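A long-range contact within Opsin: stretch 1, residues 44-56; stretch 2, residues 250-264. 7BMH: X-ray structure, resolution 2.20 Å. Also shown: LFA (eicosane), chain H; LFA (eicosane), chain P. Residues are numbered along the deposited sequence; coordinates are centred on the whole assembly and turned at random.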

ATOM      1  N   TYR A  44      11.377  20.965 -12.874  1.00 52.11           N
ATOM      2  CA  TYR A  44      10.600  19.743 -13.004  1.00 48.69           C
ATOM      3  C   TYR A  44      11.163  18.677 -12.076  1.00 41.44           C
ATOM      4  O   TYR A  44      12.381  18.563 -11.912  1.00 48.83           O
ATOM      5  CB  TYR A  44      10.607  19.237 -14.448  1.00 52.66           C
ATOM      6  CG  TYR A  44       9.716  20.032 -15.372  1.00 54.29           C
ATOM      7  CD1 TYR A  44       8.408  19.631 -15.622  1.00 53.43           C
ATOM      8  CD2 TYR A  44      10.177  21.185 -15.993  1.00 60.84           C
ATOM      9  CE1 TYR A  44       7.581  20.360 -16.465  1.00 55.92           C
ATOM     10  CE2 TYR A  44       9.358  21.922 -16.835  1.00 60.97           C
ATOM     11  CZ  TYR A  44       8.061  21.504 -17.069  1.00 63.22           C
ATOM     12  OH  TYR A  44       7.243  22.233 -17.909  1.00 61.46           O
ATOM     13  N   GLU A  45      10.273  17.916 -11.449  1.00 41.06           N
ATOM     14  CA  GLU A  45      10.642  16.733 -10.680  1.00 40.97           C
ATOM     15  C   GLU A  45       9.920  15.552 -11.320  1.00 36.95           C
ATOM     16  O   GLU A  45       8.694  15.427 -11.197  1.00 32.80           O
ATOM     17  CB  GLU A  45      10.287  16.905  -9.202  1.00 38.49           C
ATOM     18  CG  GLU A  45      10.996  18.107  -8.564  1.00 48.72           C
ATOM     19  CD  GLU A  45      10.565  18.409  -7.128  1.00 43.07           C
ATOM     20  OE1 GLU A  45       9.550  17.853  -6.657  1.00 39.10           O
ATOM     21  OE2 GLU A  45      11.252  19.218  -6.466  1.00 54.82           O
ATOM     22  N   THR A  46      10.679  14.708 -12.027  1.00 42.74           N
ATOM     23  CA  THR A  46      10.138  13.617 -12.833  1.00 31.52           C
ATOM     24  C   THR A  46      11.087  12.417 -12.771  1.00 33.20           C
ATOM     25  O   THR A  46      12.212  12.523 -12.270  1.00 33.24           O
ATOM     26  CB  THR A  46       9.910  14.080 -14.275  1.00 37.12           C
ATOM     27  OG1 THR A  46       9.441  12.980 -15.065  1.00 46.13           O
ATOM     28  CG2 THR A  46      11.207  14.631 -14.870  1.00 35.41           C
ATOM     29  N   VAL A  47      10.615  11.257 -13.268  1.00 35.45           N
ATOM     30  CA  VAL A  47      11.393  10.017 -13.183  1.00 38.48           C
ATOM     31  C   VAL A  47      12.766  10.200 -13.783  1.00 35.90           C
ATOM     32  O   VAL A  47      12.923  10.777 -14.864  1.00 37.12           O
ATOM     33  CB  VAL A  47      10.756   8.824 -13.925  1.00 37.20           C
ATOM     34  CG1 VAL A  47      10.695   7.603 -13.033  1.00 34.00           C
ATOM     35  CG2 VAL A  47       9.450   9.155 -14.613  1.00 40.69           C
ATOM     36  N   GLY A  48      13.760   9.624 -13.113  1.00 42.10           N
ATOM     37  CA  GLY A  48      15.071   9.435 -13.674  1.00 37.20           C
ATOM     38  C   GLY A  48      15.329   7.987 -14.047  1.00 40.29           C
ATOM     39  O   GLY A  48      14.454   7.120 -13.970  1.00 37.45           O
ATOM     40  N   ASP A  49      16.576   7.734 -14.445  1.00 38.62           N
ATOM     41  CA  ASP A  49      16.966   6.414 -14.919  1.00 35.01           C
ATOM     42  C   ASP A  49      16.796   5.356 -13.834  1.00 36.68           C
ATOM     43  O   ASP A  49      16.267   4.269 -14.095  1.00 38.64           O
ATOM     44  CB  ASP A  49      18.407   6.454 -15.423  1.00 40.01           C
ATOM     45  CG  ASP A  49      18.917   5.085 -15.835  1.00 54.00           C
ATOM     46  OD1 ASP A  49      19.782   4.534 -15.115  1.00 61.94           O
ATOM     47  OD2 ASP A  49      18.440   4.558 -16.868  1.00 52.40           O
ATOM     48  N   SER A  50      17.247   5.649 -12.611  1.00 32.39           N
ATOM     49  CA  SER A  50      17.127   4.667 -11.541  1.00 33.07           C
ATOM     50  C   SER A  50      15.667   4.414 -11.188  1.00 27.80           C
ATOM     51  O   SER A  50      15.277   3.275 -10.894  1.00 32.56           O
ATOM     52  CB  SER A  50      17.916   5.123 -10.318  1.00 26.74           C
ATOM     53  OG  SER A  50      17.206   6.103  -9.589  1.00 38.62           O
ATOM     54  N   GLY A  51      14.841   5.458 -11.235  1.00 32.11           N
ATOM     55  CA  GLY A  51      13.420   5.263 -11.003  1.00 27.88           C
ATOM     56  C   GLY A  51      12.765   4.433 -12.090  1.00 30.23           C
ATOM     57  O   GLY A  51      11.971   3.532 -11.801  1.00 30.80           O
ATOM     58  N   SER A  52      13.087   4.721 -13.355  1.00 31.53           N
ATOM     59  CA  SER A  52      12.478   3.992 -14.468  1.00 31.07           C
ATOM     60  C   SER A  52      12.800   2.509 -14.406  1.00 32.97           C
ATOM     61  O   SER A  52      11.927   1.664 -14.646  1.00 30.79           O
ATOM     62  CB  SER A  52      12.953   4.560 -15.803  1.00 34.49           C
ATOM     63  OG  SER A  52      12.276   5.763 -16.092  1.00 43.81           O
ATOM     64  N   LYS A  53      14.053   2.175 -14.101  1.00 30.38           N
ATOM     65  CA  LYS A  53      14.444   0.778 -14.005  1.00 26.35           C
ATOM     66  C   LYS A  53      13.745   0.093 -12.842  1.00 27.06           C
ATOM     67  O   LYS A  53      13.314  -1.061 -12.960  1.00 28.22           O
ATOM     68  CB  LYS A  53      15.964   0.680 -13.865  1.00 34.40           C
ATOM     69  CG  LYS A  53      16.712   1.032 -15.147  1.00 36.61           C
ATOM     70  CD  LYS A  53      18.185   1.272 -14.876  1.00 49.54           C
ATOM     71  CE  LYS A  53      19.000   1.182 -16.158  1.00 53.71           C
ATOM     72  NZ  LYS A  53      18.304   1.794 -17.325  1.00 53.02           N
ATOM     73  N   THR A  54      13.613   0.798 -11.716  1.00 24.99           N
ATOM     74  CA  THR A  54      13.002   0.211 -10.530  1.00 29.48           C
ATOM     75  C   THR A  54      11.560  -0.206 -10.797  1.00 30.63           C
ATOM     76  O   THR A  54      11.109  -1.259 -10.321  1.00 25.01           O
ATOM     77  CB  THR A  54      13.069   1.208  -9.374  1.00 27.23           C
ATOM     78  OG1 THR A  54      14.438   1.479  -9.070  1.00 28.39           O
ATOM     79  CG2 THR A  54      12.384   0.655  -8.138  1.00 26.41           C
ATOM     80  N   LEU A  55      10.818   0.610 -11.552  1.00 25.27           N
ATOM     81  CA  LEU A  55       9.457   0.237 -11.911  1.00 28.91           C
ATOM     82  C   LEU A  55       9.437  -1.092 -12.661  1.00 27.31           C
ATOM     83  O   LEU A  55       8.639  -1.986 -12.344  1.00 25.75           O
ATOM     84  CB  LEU A  55       8.807   1.348 -12.737  1.00 26.66           C
ATOM     85  CG  LEU A  55       8.637   2.704 -12.050  1.00 31.39           C
ATOM     86  CD1 LEU A  55       8.007   3.702 -13.015  1.00 31.06           C
ATOM     87  CD2 LEU A  55       7.813   2.608 -10.756  1.00 25.97           C
ATOM     88  N   TRP A  56      10.333  -1.252 -13.641  1.00 29.66           N
ATOM     89  CA  TRP A  56      10.399  -2.511 -14.382  1.00 23.27           C
ATOM     90  C   TRP A  56      10.792  -3.669 -13.468  1.00 23.95           C
ATOM     91  O   TRP A  56      10.260  -4.777 -13.595  1.00 24.49           O
ATOM     92  CB  TRP A  56      11.391  -2.388 -15.543  1.00 31.15           C
ATOM     93  CG  TRP A  56      10.889  -1.635 -16.736  1.00 25.10           C
ATOM     94  CD1 TRP A  56      11.361  -0.446 -17.219  1.00 26.37           C
ATOM     95  CD2 TRP A  56       9.838  -2.029 -17.614  1.00 22.87           C
ATOM     96  NE1 TRP A  56      10.666  -0.077 -18.342  1.00 23.92           N
ATOM     97  CE2 TRP A  56       9.718  -1.029 -18.601  1.00 24.15           C
ATOM     98  CE3 TRP A  56       8.971  -3.121 -17.655  1.00 25.64           C
ATOM     99  CZ2 TRP A  56       8.765  -1.093 -19.610  1.00 27.45           C
ATOM    100  CZ3 TRP A  56       8.030  -3.181 -18.651  1.00 25.59           C
ATOM    101  CH2 TRP A  56       7.934  -2.180 -19.621  1.00 30.68           C
ATOM    102  N   ALA A 250       6.260  17.198   1.752  1.00 33.54           N
ATOM    103  CA  ALA A 250       7.309  18.202   1.848  1.00 36.74           C
ATOM    104  C   ALA A 250       8.277  18.189   0.675  1.00 41.05           C
ATOM    105  O   ALA A 250       9.115  19.093   0.580  1.00 37.15           O
ATOM    106  CB  ALA A 250       8.100  18.015   3.151  1.00 31.51           C
ATOM    107  N   ARG A 251       8.201  17.191  -0.207  1.00 35.73           N
ATOM    108  CA  ARG A 251       9.088  17.110  -1.365  1.00 33.48           C
ATOM    109  C   ARG A 251      10.556  17.089  -0.943  1.00 39.97           C
ATOM    110  O   ARG A 251      11.416  17.670  -1.608  1.00 44.06           O
ATOM    111  CB  ARG A 251       8.814  18.253  -2.351  1.00 36.88           C
ATOM    112  CG  ARG A 251       7.470  18.139  -3.074  1.00 37.27           C
ATOM    113  CD  ARG A 251       7.304  19.191  -4.169  1.00 43.41           C
ATOM    114  NE  ARG A 251       7.361  20.547  -3.634  1.00 46.38           N
ATOM    115  CZ  ARG A 251       6.367  21.128  -2.968  1.00 51.97           C
ATOM    116  NH1 ARG A 251       5.227  20.477  -2.747  1.00 45.86           N
ATOM    117  NH2 ARG A 251       6.513  22.364  -2.514  1.00 60.13           N
ATOM    118  N   LYS A 252      10.843  16.411   0.175  1.00 37.51           N
ATOM    119  CA  LYS A 252      12.211  16.213   0.651  1.00 36.26           C
ATOM    120  C   LYS A 252      12.954  15.116  -0.097  1.00 40.62           C
ATOM    121  O   LYS A 252      14.181  15.029   0.023  1.00 44.48           O
ATOM    122  CB  LYS A 252      12.212  15.886   2.149  1.00 32.92           C
ATOM    123  CG  LYS A 252      11.836  17.062   3.047  1.00 36.42           C
ATOM    124  N   ILE A 253      12.250  14.265  -0.843  1.00 37.21           N
ATOM    125  CA  ILE A 253      12.877  13.279  -1.709  1.00 38.90           C
ATOM    126  C   ILE A 253      12.321  13.451  -3.118  1.00 35.67           C
ATOM    127  O   ILE A 253      11.170  13.853  -3.307  1.00 36.50           O
ATOM    128  CB  ILE A 253      12.666  11.837  -1.190  1.00 36.68           C
ATOM    129  CG1 ILE A 253      11.190  11.453  -1.221  1.00 32.44           C
ATOM    130  CG2 ILE A 253      13.180  11.709   0.224  1.00 36.58           C
ATOM    131  CD1 ILE A 253      10.942  10.030  -0.787  1.00 27.91           C
ATOM    132  N   GLY A 254      13.158  13.169  -4.111  1.00 37.02           N
ATOM    133  CA  GLY A 254      12.739  13.280  -5.489  1.00 31.39           C
ATOM    134  C   GLY A 254      11.821  12.139  -5.878  1.00 33.20           C
ATOM    135  O   GLY A 254      11.526  11.227  -5.101  1.00 35.61           O
ATOM    136  N   VAL A 255      11.365  12.196  -7.132  1.00 32.03           N
ATOM    137  CA  VAL A 255      10.518  11.132  -7.668  1.00 35.65           C
ATOM    138  C   VAL A 255      11.245   9.789  -7.629  1.00 31.10           C
ATOM    139  O   VAL A 255      10.655   8.763  -7.270  1.00 35.26           O
ATOM    140  CB  VAL A 255      10.051  11.494  -9.092  1.00 32.22           C
ATOM    141  CG1 VAL A 255       9.256  10.349  -9.710  1.00 27.72           C
ATOM    142  CG2 VAL A 255       9.213  12.755  -9.056  1.00 36.84           C
ATOM    143  N   ASP A 256      12.528   9.768  -7.999  1.00 27.10           N
ATOM    144  CA  ASP A 256      13.303   8.529  -7.947  1.00 30.76           C
ATOM    145  C   ASP A 256      13.310   7.953  -6.537  1.00 34.63           C
ATOM    146  O   ASP A 256      13.069   6.755  -6.338  1.00 31.27           O
ATOM    147  CB  ASP A 256      14.745   8.772  -8.411  1.00 29.05           C
ATOM    148  CG  ASP A 256      14.862   9.046  -9.921  1.00 42.86           C
ATOM    149  OD1 ASP A 256      14.244   8.319 -10.719  1.00 36.90           O
ATOM    150  OD2 ASP A 256      15.600   9.983 -10.312  1.00 51.05           O
ATOM    151  N   GLY A 257      13.597   8.797  -5.541  1.00 32.07           N
ATOM    152  CA  GLY A 257      13.608   8.326  -4.166  1.00 26.86           C
ATOM    153  C   GLY A 257      12.248   7.836  -3.716  1.00 27.97           C
ATOM    154  O   GLY A 257      12.138   6.812  -3.034  1.00 30.52           O
ATOM    155  N   GLU A 258      11.193   8.552  -4.100  1.00 27.51           N
ATOM    156  CA  GLU A 258       9.843   8.099  -3.791  1.00 30.17           C
ATOM    157  C   GLU A 258       9.590   6.721  -4.393  1.00 30.12           C
ATOM    158  O   GLU A 258       9.100   5.813  -3.714  1.00 29.46           O
ATOM    159  CB  GLU A 258       8.826   9.119  -4.313  1.00 30.55           C
ATOM    160  CG  GLU A 258       7.370   8.720  -4.172  1.00 27.71           C
ATOM    161  CD  GLU A 258       6.476   9.609  -4.996  1.00 33.55           C
ATOM    162  OE1 GLU A 258       6.856  10.786  -5.160  1.00 34.18           O
ATOM    163  OE2 GLU A 258       5.428   9.132  -5.502  1.00 28.28           O
ATOM    164  N   ILE A 259       9.944   6.545  -5.666  1.00 29.93           N
ATOM    165  CA  ILE A 259       9.647   5.294  -6.357  1.00 23.26           C
ATOM    166  C   ILE A 259      10.366   4.128  -5.690  1.00 26.10           C
ATOM    167  O   ILE A 259       9.801   3.039  -5.530  1.00 27.89           O
ATOM    168  CB  ILE A 259      10.025   5.420  -7.843  1.00 29.20           C
ATOM    169  CG1 ILE A 259       8.989   6.256  -8.597  1.00 22.82           C
ATOM    170  CG2 ILE A 259      10.205   4.048  -8.490  1.00 24.91           C
ATOM    171  CD1 ILE A 259       9.470   6.667  -9.957  1.00 23.65           C
ATOM    172  N   ILE A 260      11.620   4.336  -5.286  1.00 27.34           N
ATOM    173  CA  ILE A 260      12.403   3.255  -4.702  1.00 23.56           C
ATOM    174  C   ILE A 260      11.857   2.878  -3.334  1.00 23.05           C
ATOM    175  O   ILE A 260      11.822   1.698  -2.969  1.00 24.35           O
ATOM    176  CB  ILE A 260      13.890   3.658  -4.636  1.00 33.03           C
ATOM    177  CG1 ILE A 260      14.458   3.816  -6.054  1.00 36.65           C
ATOM    178  CG2 ILE A 260      14.698   2.637  -3.824  1.00 25.97           C
ATOM    179  CD1 ILE A 260      15.746   4.635  -6.122  1.00 31.55           C
ATOM    180  N   ALA A 261      11.393   3.867  -2.569  1.00 25.81           N
ATOM    181  CA  ALA A 261      10.821   3.589  -1.257  1.00 28.11           C
ATOM    182  C   ALA A 261       9.542   2.776  -1.381  1.00 24.81           C
ATOM    183  O   ALA A 261       9.370   1.758  -0.695  1.00 26.35           O
ATOM    184  CB  ALA A 261      10.558   4.900  -0.508  1.00 25.66           C
ATOM    185  N   TYR A 262       8.627   3.214  -2.251  1.00 27.86           N
ATOM    186  CA  TYR A 262       7.404   2.454  -2.488  1.00 25.75           C
ATOM    187  C   TYR A 262       7.710   1.070  -3.036  1.00 28.72           C
ATOM    188  O   TYR A 262       6.958   0.119  -2.779  1.00 27.13           O
ATOM    189  CB  TYR A 262       6.493   3.208  -3.459  1.00 28.20           C
ATOM    190  CG  TYR A 262       5.714   4.327  -2.820  1.00 24.58           C
ATOM    191  CD1 TYR A 262       5.144   4.166  -1.565  1.00 27.25           C
ATOM    192  CD2 TYR A 262       5.556   5.549  -3.462  1.00 24.75           C
ATOM    193  CE1 TYR A 262       4.428   5.190  -0.960  1.00 19.85           C
ATOM    194  CE2 TYR A 262       4.836   6.580  -2.865  1.00 29.09           C
ATOM    195  CZ  TYR A 262       4.277   6.388  -1.615  1.00 23.50           C
ATOM    196  OH  TYR A 262       3.557   7.394  -1.019  1.00 25.98           O
ATOM    197  N   ALA A 263       8.799   0.942  -3.804  1.00 28.75           N
ATOM    198  CA  ALA A 263       9.148  -0.353  -4.376  1.00 24.15           C
ATOM    199  C   ALA A 263       9.506  -1.349  -3.282  1.00 28.18           C
ATOM    200  O   ALA A 263       8.992  -2.470  -3.256  1.00 28.47           O
ATOM    201  CB  ALA A 263      10.296  -0.183  -5.364  1.00 22.10           C
ATOM    202  N   VAL A 264      10.377  -0.938  -2.358  1.00 27.58           N
ATOM    203  CA  VAL A 264      10.726  -1.769  -1.212  1.00 23.92           C
ATOM    204  C   VAL A 264       9.470  -2.177  -0.451  1.00 28.02           C
ATOM    205  O   VAL A 264       9.212  -3.362  -0.227  1.00 27.94           O
ATOM    206  CB  VAL A 264      11.717  -1.013  -0.306  1.00 28.80           C
ATOM    207  CG1 VAL A 264      12.052  -1.817   0.956  1.00 28.89           C
ATOM    208  CG2 VAL A 264      12.979  -0.640  -1.085  1.00 25.15           C
TER
HETATM  209  C7  LFA H 406      13.146  -8.872   0.222  1.00 42.85           C
HETATM  210  C8  LFA H 406      12.688  -8.017  -0.957  1.00 46.34           C
HETATM  211  C9  LFA H 406      13.093  -6.558  -0.745  1.00 39.47           C
HETATM  212  C10 LFA H 406      13.788  -6.080  -2.016  1.00 41.96           C
HETATM  213  C11 LFA H 406      13.178  -4.774  -2.515  1.00 41.15           C
HETATM  214  C12 LFA H 406      13.154  -4.771  -4.046  1.00 32.70           C
HETATM  215  C13 LFA H 406      12.858  -3.362  -4.541  1.00 32.65           C
HETATM  216  C14 LFA H 406      13.292  -3.236  -5.993  1.00 42.97           C
HETATM  217  C15 LFA H 406      14.181  -1.998  -6.165  1.00 47.37           C
HETATM  218  C16 LFA H 406      15.192  -2.319  -7.267  1.00 38.70           C
HETATM  219  C17 LFA H 406      16.134  -1.147  -7.531  1.00 48.67           C
HETATM  220  C18 LFA H 406      16.845  -1.386  -8.867  1.00 36.85           C
HETATM  221  C19 LFA H 406      17.314  -0.066  -9.470  1.00 41.44           C
HETATM  222  C20 LFA H 406      18.469  -0.335 -10.443  1.00 44.46           C
HETATM  223  C18 LFA P 414      13.076   1.543   1.804  1.00 35.81           C
HETATM  224  C19 LFA P 414      12.751   2.252   3.115  1.00 36.23           C
HETATM  225  C20 LFA P 414      11.308   1.967   3.522  1.00 44.77           C
HETATM  226  O   HOH W   1      10.194  20.977  -4.674  1.00 53.74           O
HETATM  227  O   HOH W   2      15.066  12.610 -12.304  1.00 49.88           O

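Two helices of the opsin chain, 49-56 and 255-264, run side by side in nearly the same direction. Their axes approach to 8.4 Å and cross at 24°. The contact buries 574 Å², both sides summed, and joins residues at least 204 positions apart in sequence.

Tyr44 lies out of reach. Contact begins at Glu45, which points toward stretch 2. Its chain is extended beyond CB, and Glu45 OE1 comes 3.6 Å from Arg251 CD. The two charged groups are linked through water 1, which donates to Glu45 OE2 (2.7 Å) and accepts from Arg251 NE (3.0 Å). The backbone of Glu45 also packs on Val255, with Glu45 O 3.5 Å from Val255 CG2.

Thr46 turns its side chain away, so its backbone makes the contact. Thr46 N is 3.8 Å from Val255 CG2. Water 2 donates to Thr46 O (2.9 Å) and, weakly, to Asp256 OD2 (3.3 Å). The CA-to-CB bond of Val47 also points away, yet Val47 CG1 reaches Ile259 CD1 at 3.4 Å, a close apolar contact.

Gly48 is the N-cap residue of helix 49-56. Gly48 N donates to Asp256 OD1 at 2.8 Å. Asp49 faces away and pairs within its own helix, in a salt bridge from Lys53 NZ to Asp49 OD2 (2.8 Å). Ser50 lies sideways, with Ser50 OG 4.0 Å from Ile260 CD1.

One helical turn on from Gly48, Gly51 N gives the same oxygen a weak bond, at 3.0 Å from Gly51 N to Asp256 OD1. A single carboxylate oxygen thus ties stretch 2 to the start of this helix, where backbone NH groups lack partners from a preceding turn. Glycine suits both places. An ideal CB on Gly48 would lie 2.4 Å from Asp256 OD2, and one on Gly51 would lie 2.3 Å from Asp256 OD1. Without side chains, the backbones come close: Gly51 CA and Asp256 CA are 4.5 Å apart. Ser52 and Lys53 do not touch stretch 2.

Thr54 is buried and points toward stretch 2. Thr54 OG1 donates to Ser50 O (2.7 Å), which satisfies the hydroxyl proton inside the helix. The methyl is free to pack, with Thr54 CG2 3.6 Å from Ala263 CB and 4.0 Å from Ile259 CG2. The small Ala263 suits this close approach. Thr54 OG1 also lies 3.3 Å from C19 of the chain H eicosane.

Leu55 starts sideways, but its end comes nearer, placing Leu55 CD2 3.6 Å from Ile259 CG2. Trp56 is out of reach.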